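Single-stranded-DNA-specific exonuclease RecJ (Thermus thermophilus, PDB 2ZXR) degrades single-stranded DNA in the 5' to 3' direction as a divalent-metal-dependent exonuclease and has no detectable activity on single-stranded RNA. Local coordinates at residues E328-V333 with F421-R426; L335-H340 with M402-F407; I346-I351 with T368-A373; V378-S383 with E415-R420; F400-D403 with A409-A412. One frame throughout, in Å; residues are numbered along the deposited sequence.

Contact 1: residues E328-V333 with F421-R426; sequences EAKAIV and FPDPVR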
# COMPACT_ATOMS: atom_id res chain seq x y z
N GLU A 328 -11.76 23.52 7.11
CA GLU A 328 -11.21 23.50 5.77
C GLU A 328 -9.95 24.37 5.73
O GLU A 328 -9.66 25.02 4.73
CB GLU A 328 -12.27 23.97 4.77
CG GLU A 328 -13.54 23.07 4.76
CD GLU A 328 -13.35 21.72 4.04
OE1 GLU A 328 -14.07 20.74 4.39
OE2 GLU A 328 -12.51 21.63 3.12
N ALA A 329 -9.20 24.35 6.83
CA ALA A 329 -7.95 25.10 6.94
C ALA A 329 -6.93 24.43 6.03
O ALA A 329 -6.93 23.22 5.87
CB ALA A 329 -7.46 25.09 8.38
N LYS A 330 -6.05 25.22 5.43
CA LYS A 330 -5.06 24.66 4.54
C LYS A 330 -4.00 23.90 5.33
O LYS A 330 -3.26 23.09 4.78
CB LYS A 330 -4.41 25.78 3.71
CG LYS A 330 -5.07 26.05 2.34
CD LYS A 330 -6.60 26.17 2.42
CE LYS A 330 -7.20 26.40 1.02
NZ LYS A 330 -8.59 25.84 0.92
N ALA A 331 -3.92 24.18 6.63
CA ALA A 331 -2.96 23.51 7.50
C ALA A 331 -3.50 23.52 8.91
O ALA A 331 -4.06 24.51 9.35
CB ALA A 331 -1.62 24.22 7.44
N ILE A 332 -3.36 22.40 9.61
CA ILE A 332 -3.81 22.28 10.98
C ILE A 332 -2.56 22.49 11.84
O ILE A 332 -1.55 21.78 11.70
CB ILE A 332 -4.48 20.92 11.19
CG1 ILE A 332 -5.70 20.85 10.27
CG2 ILE A 332 -4.92 20.75 12.63
CD1 ILE A 332 -6.48 19.56 10.38
N VAL A 333 -2.62 23.49 12.72
CA VAL A 333 -1.48 23.83 13.55
C VAL A 333 -1.96 23.95 14.97
O VAL A 333 -2.71 24.86 15.31
CB VAL A 333 -0.83 25.17 13.06
CG1 VAL A 333 0.54 25.39 13.72
CG2 VAL A 333 -0.66 25.12 11.55
N PHE A 421 -0.74 26.36 -2.20
CA PHE A 421 -0.93 25.14 -2.97
C PHE A 421 -2.36 24.65 -3.06
O PHE A 421 -3.22 25.03 -2.27
CB PHE A 421 -0.07 24.01 -2.40
CG PHE A 421 1.38 24.35 -2.30
CD1 PHE A 421 1.84 25.21 -1.32
CD2 PHE A 421 2.29 23.82 -3.20
CE1 PHE A 421 3.19 25.54 -1.23
CE2 PHE A 421 3.65 24.14 -3.13
CZ PHE A 421 4.09 25.01 -2.13
N PRO A 422 -2.64 23.83 -4.09
CA PRO A 422 -4.00 23.31 -4.24
C PRO A 422 -4.28 22.36 -3.08
O PRO A 422 -3.35 21.88 -2.43
CB PRO A 422 -3.94 22.59 -5.60
CG PRO A 422 -2.47 22.40 -5.88
CD PRO A 422 -1.84 23.63 -5.31
N ASP A 423 -5.55 22.13 -2.80
CA ASP A 423 -5.90 21.22 -1.70
C ASP A 423 -5.40 19.81 -1.98
O ASP A 423 -5.35 19.37 -3.13
CB ASP A 423 -7.42 21.17 -1.52
CG ASP A 423 -7.98 22.47 -0.99
OD1 ASP A 423 -9.21 22.65 -1.06
OD2 ASP A 423 -7.17 23.29 -0.49
N PRO A 424 -4.99 19.09 -0.92
CA PRO A 424 -4.51 17.72 -1.14
C PRO A 424 -5.73 16.85 -1.50
O PRO A 424 -6.84 17.13 -1.06
CB PRO A 424 -3.94 17.32 0.23
CG PRO A 424 -3.52 18.66 0.83
CD PRO A 424 -4.67 19.56 0.45
N VAL A 425 -5.51 15.81 -2.31
CA VAL A 425 -6.57 14.87 -2.69
C VAL A 425 -6.09 13.44 -2.47
O VAL A 425 -4.91 13.14 -2.63
CB VAL A 425 -6.96 15.02 -4.19
CG1 VAL A 425 -7.59 16.38 -4.42
CG2 VAL A 425 -5.73 14.82 -5.09
N ARG A 426 -7.02 12.55 -2.09
CA ARG A 426 -6.69 11.15 -1.85
C ARG A 426 -7.19 10.32 -3.03
O ARG A 426 -8.28 10.56 -3.56
CB ARG A 426 -7.35 10.66 -0.54
CG ARG A 426 -7.15 9.17 -0.24
CD ARG A 426 -7.27 8.83 1.27
NE ARG A 426 -8.63 8.90 1.81
CZ ARG A 426 -9.58 7.98 1.61
NH1 ARG A 426 -10.79 8.14 2.14
NH2 ARG A 426 -9.33 6.89 0.88

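Contact 2: residues L335-H340 with M402-F407; sequences LDPEGH and MDEALF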
# COMPACT_ATOMS: atom_id res chain seq x y z
N LEU A 335 -1.15 23.53 19.33
CA LEU A 335 -0.22 23.63 20.43
C LEU A 335 -0.80 22.90 21.61
O LEU A 335 -1.97 23.09 21.94
CB LEU A 335 -0.03 25.11 20.81
CG LEU A 335 0.78 25.41 22.08
CD1 LEU A 335 2.25 25.00 21.87
CD2 LEU A 335 0.70 26.92 22.41
N ASP A 336 0.00 22.06 22.25
CA ASP A 336 -0.43 21.33 23.43
C ASP A 336 0.77 21.39 24.37
O ASP A 336 1.59 20.46 24.42
CB ASP A 336 -0.81 19.89 23.08
CG ASP A 336 -1.30 19.12 24.27
OD1 ASP A 336 -1.56 19.74 25.32
OD2 ASP A 336 -1.44 17.89 24.17
N PRO A 337 0.88 22.50 25.12
CA PRO A 337 1.95 22.80 26.07
C PRO A 337 2.55 21.63 26.83
O PRO A 337 3.77 21.48 26.86
CB PRO A 337 1.30 23.81 27.01
CG PRO A 337 0.36 24.55 26.09
CD PRO A 337 -0.27 23.38 25.36
N GLU A 338 1.71 20.82 27.45
CA GLU A 338 2.21 19.70 28.24
C GLU A 338 2.12 18.34 27.55
O GLU A 338 2.26 17.31 28.21
CB GLU A 338 1.47 19.64 29.57
CG GLU A 338 1.76 20.81 30.51
CD GLU A 338 3.24 21.00 30.78
OE1 GLU A 338 3.90 20.05 31.28
OE2 GLU A 338 3.74 22.12 30.51
N GLY A 339 1.88 18.34 26.24
CA GLY A 339 1.78 17.08 25.51
C GLY A 339 3.10 16.33 25.56
O GLY A 339 4.16 16.93 25.72
N HIS A 340 3.04 15.00 25.44
CA HIS A 340 4.25 14.18 25.46
C HIS A 340 4.83 14.13 24.02
O HIS A 340 4.17 13.70 23.09
CB HIS A 340 3.89 12.77 25.97
CG HIS A 340 5.09 11.92 26.30
ND1 HIS A 340 5.15 11.12 27.43
CD2 HIS A 340 6.28 11.77 25.67
CE1 HIS A 340 6.33 10.53 27.48
NE2 HIS A 340 7.04 10.90 26.43
N MET A 402 11.20 24.82 18.94
CA MET A 402 10.82 26.21 18.85
C MET A 402 10.25 26.73 20.17
O MET A 402 9.61 26.00 20.93
CB MET A 402 9.76 26.37 17.76
CG MET A 402 9.05 27.71 17.72
SD MET A 402 7.69 27.77 16.50
CE MET A 402 6.31 27.22 17.48
N ASP A 403 10.48 28.01 20.44
CA ASP A 403 9.96 28.61 21.65
C ASP A 403 8.46 28.71 21.43
O ASP A 403 8.01 29.31 20.45
CB ASP A 403 10.58 30.00 21.84
CG ASP A 403 10.24 30.60 23.18
OD1 ASP A 403 9.04 30.78 23.46
OD2 ASP A 403 11.17 30.89 23.95
N GLU A 404 7.67 28.11 22.31
CA GLU A 404 6.22 28.15 22.14
C GLU A 404 5.63 29.56 22.08
O GLU A 404 4.49 29.75 21.63
CB GLU A 404 5.53 27.34 23.24
CG GLU A 404 5.90 25.87 23.20
CD GLU A 404 5.14 25.03 24.25
OE1 GLU A 404 4.53 25.62 25.16
OE2 GLU A 404 5.17 23.78 24.16
N ALA A 405 6.38 30.56 22.52
CA ALA A 405 5.87 31.94 22.50
C ALA A 405 5.69 32.41 21.07
O ALA A 405 4.89 33.29 20.79
CB ALA A 405 6.83 32.89 23.26
N LEU A 406 6.43 31.79 20.16
CA LEU A 406 6.37 32.14 18.75
C LEU A 406 5.31 31.33 17.97
O LEU A 406 5.23 31.43 16.75
CB LEU A 406 7.74 31.90 18.11
CG LEU A 406 8.86 32.81 18.62
CD1 LEU A 406 10.20 32.41 17.99
CD2 LEU A 406 8.48 34.28 18.29
N PHE A 407 4.51 30.53 18.69
CA PHE A 407 3.50 29.71 18.03
C PHE A 407 2.51 30.47 17.13
O PHE A 407 2.30 30.08 15.97
CB PHE A 407 2.72 28.89 19.07
CG PHE A 407 1.70 27.96 18.48
CD1 PHE A 407 2.10 26.76 17.87
CD2 PHE A 407 0.34 28.28 18.50
CE1 PHE A 407 1.15 25.88 17.29
CE2 PHE A 407 -0.62 27.42 17.92
CZ PHE A 407 -0.21 26.21 17.32

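Contact 3: residues I346-I351 with T368-A373; sequences IVASRI and TVRSLA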
# COMPACT_ATOMS: atom_id res chain seq x y z
N ILE A 346 2.41 10.16 16.00
CA ILE A 346 1.26 9.35 15.59
C ILE A 346 -0.06 10.14 15.67
O ILE A 346 -0.93 9.97 14.82
CB ILE A 346 1.15 8.03 16.43
CG1 ILE A 346 2.30 7.08 16.05
CG2 ILE A 346 -0.23 7.33 16.12
CD1 ILE A 346 2.35 5.80 16.86
N VAL A 347 -0.21 11.00 16.67
CA VAL A 347 -1.43 11.81 16.77
C VAL A 347 -1.52 12.71 15.53
O VAL A 347 -2.59 12.91 14.98
CB VAL A 347 -1.41 12.67 18.05
CG1 VAL A 347 -2.62 13.60 18.08
CG2 VAL A 347 -1.42 11.78 19.27
N ALA A 348 -0.39 13.24 15.08
CA ALA A 348 -0.40 14.09 13.89
C ALA A 348 -0.83 13.28 12.65
O ALA A 348 -1.62 13.77 11.84
CB ALA A 348 0.99 14.68 13.66
N SER A 349 -0.31 12.06 12.48
CA SER A 349 -0.68 11.25 11.32
C SER A 349 -2.17 10.91 11.40
O SER A 349 -2.89 10.93 10.39
CB SER A 349 0.13 9.95 11.28
OG SER A 349 1.50 10.21 11.01
N ARG A 350 -2.63 10.60 12.60
CA ARG A 350 -4.04 10.29 12.75
C ARG A 350 -4.91 11.50 12.41
O ARG A 350 -5.98 11.36 11.83
CB ARG A 350 -4.32 9.75 14.15
CG ARG A 350 -3.74 8.34 14.36
CD ARG A 350 -4.08 7.80 15.74
NE ARG A 350 -5.50 7.48 15.86
CZ ARG A 350 -6.07 7.02 16.97
NH1 ARG A 350 -5.34 6.84 18.07
NH2 ARG A 350 -7.36 6.72 16.97
N ILE A 351 -4.44 12.70 12.73
CA ILE A 351 -5.23 13.89 12.40
C ILE A 351 -5.20 14.12 10.90
O ILE A 351 -6.22 14.44 10.28
CB ILE A 351 -4.71 15.15 13.11
CG1 ILE A 351 -4.97 15.01 14.61
CG2 ILE A 351 -5.40 16.41 12.53
CD1 ILE A 351 -4.45 16.16 15.49
N THR A 368 6.34 18.57 15.56
CA THR A 368 6.29 17.47 14.62
C THR A 368 5.40 17.87 13.48
O THR A 368 4.44 18.61 13.68
CB THR A 368 5.71 16.20 15.26
OG1 THR A 368 5.84 15.12 14.33
CG2 THR A 368 4.20 16.38 15.55
N VAL A 369 5.71 17.38 12.29
CA VAL A 369 4.92 17.66 11.10
C VAL A 369 4.64 16.38 10.32
O VAL A 369 5.53 15.54 10.18
CB VAL A 369 5.66 18.59 10.10
CG1 VAL A 369 4.73 18.92 8.94
CG2 VAL A 369 6.15 19.88 10.78
N ARG A 370 3.42 16.22 9.83
CA ARG A 370 3.05 15.13 8.95
C ARG A 370 2.36 15.88 7.84
O ARG A 370 1.51 16.74 8.09
CB ARG A 370 2.06 14.13 9.61
CG ARG A 370 2.71 13.25 10.70
CD ARG A 370 3.85 12.37 10.16
NE ARG A 370 4.54 11.62 11.22
CZ ARG A 370 5.49 12.12 12.02
NH1 ARG A 370 5.90 13.39 11.90
NH2 ARG A 370 6.02 11.36 12.97
N SER A 371 2.73 15.58 6.60
CA SER A 371 2.13 16.25 5.48
C SER A 371 1.84 15.26 4.36
O SER A 371 2.15 14.06 4.46
CB SER A 371 3.06 17.35 4.96
OG SER A 371 2.38 18.19 4.02
N LEU A 372 1.25 15.77 3.28
CA LEU A 372 0.90 14.95 2.13
C LEU A 372 0.73 15.84 0.93
O LEU A 372 0.95 17.04 0.99
CB LEU A 372 -0.46 14.28 2.35
CG LEU A 372 -1.70 15.19 2.22
CD1 LEU A 372 -2.98 14.33 2.30
CD2 LEU A 372 -1.74 16.26 3.33
N ALA A 373 0.30 15.21 -0.16
CA ALA A 373 -0.07 15.90 -1.39
C ALA A 373 0.96 16.79 -1.99
O ALA A 373 2.11 16.36 -2.19
CB ALA A 373 -1.32 16.65 -1.13

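Contact 4: residues V378-S383 with E415-R420; sequences VEALRS and EAYAAR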
# COMPACT_ATOMS: atom_id res chain seq x y z
N VAL A 378 9.05 19.56 5.24
CA VAL A 378 10.26 20.30 5.53
C VAL A 378 10.34 21.65 4.83
O VAL A 378 10.95 22.58 5.36
CB VAL A 378 11.52 19.42 5.24
CG1 VAL A 378 11.68 19.14 3.74
CG2 VAL A 378 12.75 20.09 5.81
N GLU A 379 9.72 21.79 3.66
CA GLU A 379 9.75 23.07 2.96
C GLU A 379 8.81 24.05 3.68
O GLU A 379 9.03 25.26 3.66
CB GLU A 379 9.35 22.92 1.48
CG GLU A 379 10.41 22.27 0.60
CD GLU A 379 11.76 23.02 0.63
OE1 GLU A 379 11.78 24.24 0.31
OE2 GLU A 379 12.79 22.39 0.97
N ALA A 380 7.76 23.54 4.30
CA ALA A 380 6.82 24.39 5.03
C ALA A 380 7.56 24.97 6.25
O ALA A 380 7.38 26.14 6.61
CB ALA A 380 5.62 23.58 5.48
N LEU A 381 8.40 24.15 6.88
CA LEU A 381 9.17 24.60 8.02
C LEU A 381 10.20 25.61 7.52
O LEU A 381 10.49 26.61 8.19
CB LEU A 381 9.88 23.43 8.71
CG LEU A 381 8.99 22.38 9.39
CD1 LEU A 381 9.88 21.40 10.19
CD2 LEU A 381 7.97 23.06 10.31
N ARG A 382 10.77 25.33 6.35
CA ARG A 382 11.76 26.24 5.78
C ARG A 382 11.14 27.63 5.61
O ARG A 382 11.78 28.62 5.92
CB ARG A 382 12.27 25.73 4.44
CG ARG A 382 13.30 26.62 3.76
CD ARG A 382 14.22 25.77 2.91
NE ARG A 382 14.75 24.69 3.75
CZ ARG A 382 15.14 23.50 3.31
NH1 ARG A 382 15.06 23.22 2.01
NH2 ARG A 382 15.60 22.58 4.16
N SER A 383 9.90 27.70 5.15
CA SER A 383 9.25 28.99 4.95
C SER A 383 9.14 29.78 6.25
O SER A 383 9.01 30.99 6.22
CB SER A 383 7.85 28.81 4.33
OG SER A 383 6.86 28.44 5.29
N GLU A 415 0.37 28.39 7.66
CA GLU A 415 -0.96 28.42 7.04
C GLU A 415 -0.87 29.11 5.68
O GLU A 415 -1.55 28.72 4.72
CB GLU A 415 -1.96 29.20 7.90
CG GLU A 415 -2.39 28.51 9.17
CD GLU A 415 -3.35 29.38 9.99
OE1 GLU A 415 -3.54 30.56 9.64
OE2 GLU A 415 -3.90 28.90 10.99
N ALA A 416 -0.03 30.14 5.61
CA ALA A 416 0.16 30.91 4.38
C ALA A 416 0.95 30.10 3.38
O ALA A 416 0.71 30.19 2.19
CB ALA A 416 0.89 32.24 4.67
N TYR A 417 1.90 29.33 3.87
CA TYR A 417 2.68 28.49 2.98
C TYR A 417 1.72 27.49 2.30
O TYR A 417 1.74 27.33 1.08
CB TYR A 417 3.75 27.72 3.75
CG TYR A 417 4.53 26.79 2.87
CD1 TYR A 417 5.44 27.28 1.93
CD2 TYR A 417 4.31 25.42 2.92
CE1 TYR A 417 6.09 26.42 1.05
CE2 TYR A 417 4.95 24.54 2.04
CZ TYR A 417 5.83 25.05 1.11
OH TYR A 417 6.41 24.20 0.20
N ALA A 418 0.87 26.85 3.10
CA ALA A 418 -0.07 25.85 2.59
C ALA A 418 -1.10 26.44 1.63
O ALA A 418 -1.56 25.77 0.70
CB ALA A 418 -0.80 25.14 3.75
N ALA A 419 -1.45 27.71 1.87
CA ALA A 419 -2.41 28.41 1.03
C ALA A 419 -1.91 28.60 -0.40
O ALA A 419 -2.70 28.79 -1.31
CB ALA A 419 -2.74 29.78 1.65
N ARG A 420 -0.60 28.52 -0.59
CA ARG A 420 -0.01 28.67 -1.92
C ARG A 420 -0.21 27.43 -2.79
O ARG A 420 0.11 27.43 -3.98
CB ARG A 420 1.49 28.96 -1.78
CG ARG A 420 1.79 30.37 -1.27
CD ARG A 420 3.18 30.50 -0.65
NE ARG A 420 4.22 29.82 -1.43
CZ ARG A 420 5.52 29.84 -1.12
NH1 ARG A 420 5.93 30.52 -0.05
NH2 ARG A 420 6.40 29.17 -1.86

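Contact 5: residues F400-D403 with A409-A412; sequences FAMD and AFKA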
# COMPACT_ATOMS: atom_id res chain seq x y z
N PHE A 400 10.99 19.65 14.54
CA PHE A 400 11.62 20.91 14.86
C PHE A 400 11.55 21.20 16.34
O PHE A 400 10.99 20.42 17.10
CB PHE A 400 10.99 22.07 14.05
CG PHE A 400 9.50 22.28 14.28
CD1 PHE A 400 9.05 23.30 15.14
CD2 PHE A 400 8.55 21.50 13.62
CE1 PHE A 400 7.66 23.53 15.32
CE2 PHE A 400 7.18 21.72 13.80
CZ PHE A 400 6.73 22.75 14.66
N ALA A 401 12.19 22.29 16.75
CA ALA A 401 12.14 22.73 18.13
C ALA A 401 11.85 24.22 17.96
O ALA A 401 12.23 24.82 16.94
CB ALA A 401 13.49 22.49 18.83
N MET A 402 11.20 24.82 18.94
CA MET A 402 10.82 26.21 18.85
C MET A 402 10.25 26.73 20.17
O MET A 402 9.61 26.00 20.93
CB MET A 402 9.76 26.37 17.76
CG MET A 402 9.05 27.71 17.72
SD MET A 402 7.69 27.77 16.50
CE MET A 402 6.31 27.22 17.48
N ASP A 403 10.48 28.01 20.44
CA ASP A 403 9.96 28.61 21.65
C ASP A 403 8.46 28.71 21.43
O ASP A 403 8.01 29.31 20.45
CB ASP A 403 10.58 30.00 21.84
CG ASP A 403 10.24 30.60 23.18
OD1 ASP A 403 9.04 30.78 23.46
OD2 ASP A 403 11.17 30.89 23.95
N ALA A 409 2.85 33.16 15.50
CA ALA A 409 3.56 33.63 14.32
C ALA A 409 3.87 32.46 13.39
O ALA A 409 3.79 32.57 12.16
CB ALA A 409 4.85 34.34 14.73
N PHE A 410 4.25 31.35 14.00
CA PHE A 410 4.59 30.13 13.27
C PHE A 410 3.35 29.65 12.53
O PHE A 410 3.42 29.28 11.36
CB PHE A 410 5.03 29.04 14.25
CG PHE A 410 5.25 27.69 13.61
CD1 PHE A 410 6.37 27.46 12.80
CD2 PHE A 410 4.33 26.67 13.79
CE1 PHE A 410 6.56 26.21 12.20
CE2 PHE A 410 4.51 25.42 13.20
CZ PHE A 410 5.62 25.19 12.40
N LYS A 411 2.21 29.67 13.22
CA LYS A 411 0.96 29.24 12.63
C LYS A 411 0.54 30.03 11.39
O LYS A 411 0.22 29.43 10.36
CB LYS A 411 -0.17 29.31 13.67
CG LYS A 411 -1.56 28.95 13.18
CD LYS A 411 -2.51 28.93 14.37
CE LYS A 411 -3.82 28.23 14.09
NZ LYS A 411 -4.87 29.08 13.43
N ALA A 412 0.55 31.36 11.47
CA ALA A 412 0.13 32.17 10.32
C ALA A 412 1.03 31.88 9.14
O ALA A 412 0.57 31.76 8.00
CB ALA A 412 0.17 33.66 10.66

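Contact 1: residues E328-V333 with F421-R426
Lys330 and Asp423 meet through one salt bridge, and the lysine chain can be followed from backbone to charge. Its CB lies beside the backbone of Glu415, and its CG rests against Ala419, so the first carbons are spent on the end of helix 407-419. The chain then bends, with chi2 at 48°, and its outer part turns toward the aspartate instead of running on in a straight line. CD is still 4.1 Å from Asp423 OD2, but CE closes to 3.5 Å from the same oxygen. NZ arrives 3.2 Å from OD2, a weak hydrogen bond within the ion pair, and stays 3.8 Å from Asp423 OD1.

Asp423 sends its carboxylate to this place with CG beside its own backbone N, chi1 -69°. Its OD2 has a second and stronger partner in Arg357, so two cations share one oxygen; both would probably help to keep the carboxylate ionised. Glu328 also stands close, its OE2 5.4 Å from Asp423 OD1. Arg357 also reaches Glu328 OE2 in a long, weak ion pair, which probably eases the repulsion between the two acids. A lysine suits the position because its flexible methylene chain can lie on a helix end while its ammonium group stays at the surface.

Pro424, next in the chain, packs on Leu372 and gives its carbonyl O to Arg4. The whole is a surface ion-pair cluster joining the loop between helix 407-419 and strand 426-433 to the loop just before strand 332-335 of the DHHA1 domain.

Contact 2: residues L335-H340 with M402-F407
The edge strand of a sheet and the N-terminus of the helix covering it come together here, Leu335 at the end of strand 332-335 meeting Phe407 at the start of helix 407-419. Leu335 CB sits squarely above the Phe407 ring in a CH-pi contact, 3.6 Å from the centroid and 9° off the ring normal. Leu335 N lies 3.5 Å from Phe407 CZ, so backbone as well as side chain rests on the aromatic surface. The two side chains run past each other in opposite directions.

Leu335 CG stands beside the carbonyl carbon (chi1 172°), and from there the side chain sends CD1 toward Glu404 while CD2 stays near the Phe407 ring. Leu335 CD1 touches Glu404 CD at 3.7 Å, an apolar methyl against the flat carboxylate carbon. The extended glutamate goes on to Pro337, whose CB is 4.1 Å from Glu404 OE1, while OE2 accepts a hydrogen bond from the backbone N of Gly365. Glutamate suits this partly exposed border because its aliphatic stem packs on Leu335 while its oxygen takes the Gly365 N-H.

Both backbones are held in shape locally. A type I turn runs from Asp336 to Gly339, and Asp403 OD1 takes the N-H of Ala405 in an Asx turn just ahead of the helix, whose N-cap is Leu406. The contact belongs to the alpha/beta layering of this DHHA1 domain, with helix 407-419 packed on edge strand 332-335.

Contact 3: residues I346-I351 with T368-A373
Arg370 lies with its aliphatic part against Ala348 and Ser349, while its guanidinium is turned back to its own strand. The strand presents Thr368 and Arg370 on the face toward the helix, and Val369 on the other. Ala348 CB points between the two, 3.7 Å from Arg370 CG and 4.1 Å from Thr368 CG2. Alanine suits the spot, since a small methyl lets the axes of helix 346-351 and strand 368-370 approach to 7.8 Å, with an angle of 31° between their directions.

Ser349 comes in alongside. Its OG touches the methylenes of the arginine, 3.3 Å from both Arg370 CG and Arg370 CD, and also makes a weak hydrogen bond to the carbonyl of Gly345 one turn earlier in the helix. A short polar side chain can thus border the arginine without pushing the helix off the sheet.

The arginine chain folds at chi2 (-61°), which swings its head back along the strand. Arg370 NH1 then donates to Val369 O, the carbonyl of its neighbour, at 2.8 Å. Val369 O lies nearly in the guanidinium plane, yet the nitrogen stands well above the carbonyl plane, 56° out of it. This bond restrains the rotation of the head, whose side chain is about 10 Å from that of Asp82, a manganese ligand. The packing is that of the helix in a beta-alpha-beta unit, formed by strand 332-335, helix 341-355 and strand 359-363, lying over the antiparallel neighbour strand 366-370.

Contact 4: residues V378-S383 with E415-R420
Tyr417 lays its ring on the backbone of helix 378-383 at Ala380, and here, between two buried residues, the contact is tightest. Ala380 CA sits over one face, 3.8 Å from the ring centroid and displaced toward the rim, while Ala380 CB reaches Tyr417 CD2 at 3.4 Å. An alanine is apt, because its single methyl lets a flat ring come right down to the helix backbone. Tyrosine chi1 of 177° swings the ring away from its own backbone N and out across the gap between axes 9.4 Å apart.

Toward both ends the surroundings are more polar, and the partners, Ser383 and Glu379, are partly exposed. Ser383 OG touches Tyr417 CB at 3.5 Å, but its bonding is internal: it donates to Ala380 O at 2.7 Å, satisfying the hydroxyl within its own helix. At the other end of the ring, Tyr417 OH lies 3.5 Å from Glu379 CB, whereas the glutamate's carboxylate bends off to a salt bridge with Arg382 on the outer side of the helix. The guanidinium of Arg420, an exposed residue, offers a face to Tyr417 CD1 from the same segment, so a charged group borders the ring on the solvent side.

The axes of segments 378-383 and 415-419 run at 124° to each other, and neighbouring elements pack around them. Leu381, pointing away from Tyr417, packs on strands 359-363 and 397-401; Ala418 meets Lys330 and Ala331 near strand 332-335, and Phe421 brings its ring against Tyr417 beyond the helix.

Contact 5: residues F400-D403 with A409-A412
Met402 and Phe400 both meet Phe410, giving a Met-aromatic contact and an aromatic pair in the core between the sheet and helix 407-419 of the DHHA1 domain. Phe400 and Met402, two residues apart, both point toward the helix, and Phe410 answers from its first turns.

The sulfur interaction comes first. Met402 SD lies 4.4 Å from the centroid of the Phe410 ring, 36° off its normal, so it approaches obliquely. A bend at chi3 (90°) brings the terminal methyl round as well, and Met402 CE rests 3.9 Å from Phe410 CB. The flexible thioether chain suits a site where it must follow both the ring and its stem; SD itself is 3.7 Å from Phe410 CB.

Plain apolar packing surrounds this pair. Phe400 and Phe410 also touch Leu381 of helix 377-383, and Val362 of strand 359-363, two strands over in the sheet, lies against Phe400 and Met402. Leu388 meets all three side chains, adding to a largely apolar environment in which aromatic and thioether groups need no polar partner.

Between the rings the contact is aromatic but neither parallel nor perpendicular. The two side chains come from opposite directions, their centroids 5.0 Å apart and their planes at 36°. Phe400 CE1 stands over one face of the Phe410 ring, and the closest approach of the two rings brings Phe400 CZ to 3.5 Å from Phe410 CZ.

In the fold
Helix 407-419 or the chain leaving it takes part in four of the five contacts: contact 2 uses its first residue, contact 5 its early turns, contact 4 its last turn, and contact 1 the chain beyond. Contacts 2 and 5, with centres 8 Å apart, share Met402 and Asp403. Leu381 joins contacts 4 and 5, its CD2 lying 3.8 Å from Phe410 CZ, and Val369 of contact 3 touches both Leu381 and Phe400 from the sheet. Helix 341-355 in contact 3 covers the other face of that sheet. Contact 3 is the one near the active site: the side chain of Arg370 is about 13 Å from the bound magnesium ion, whereas the others lie away from it.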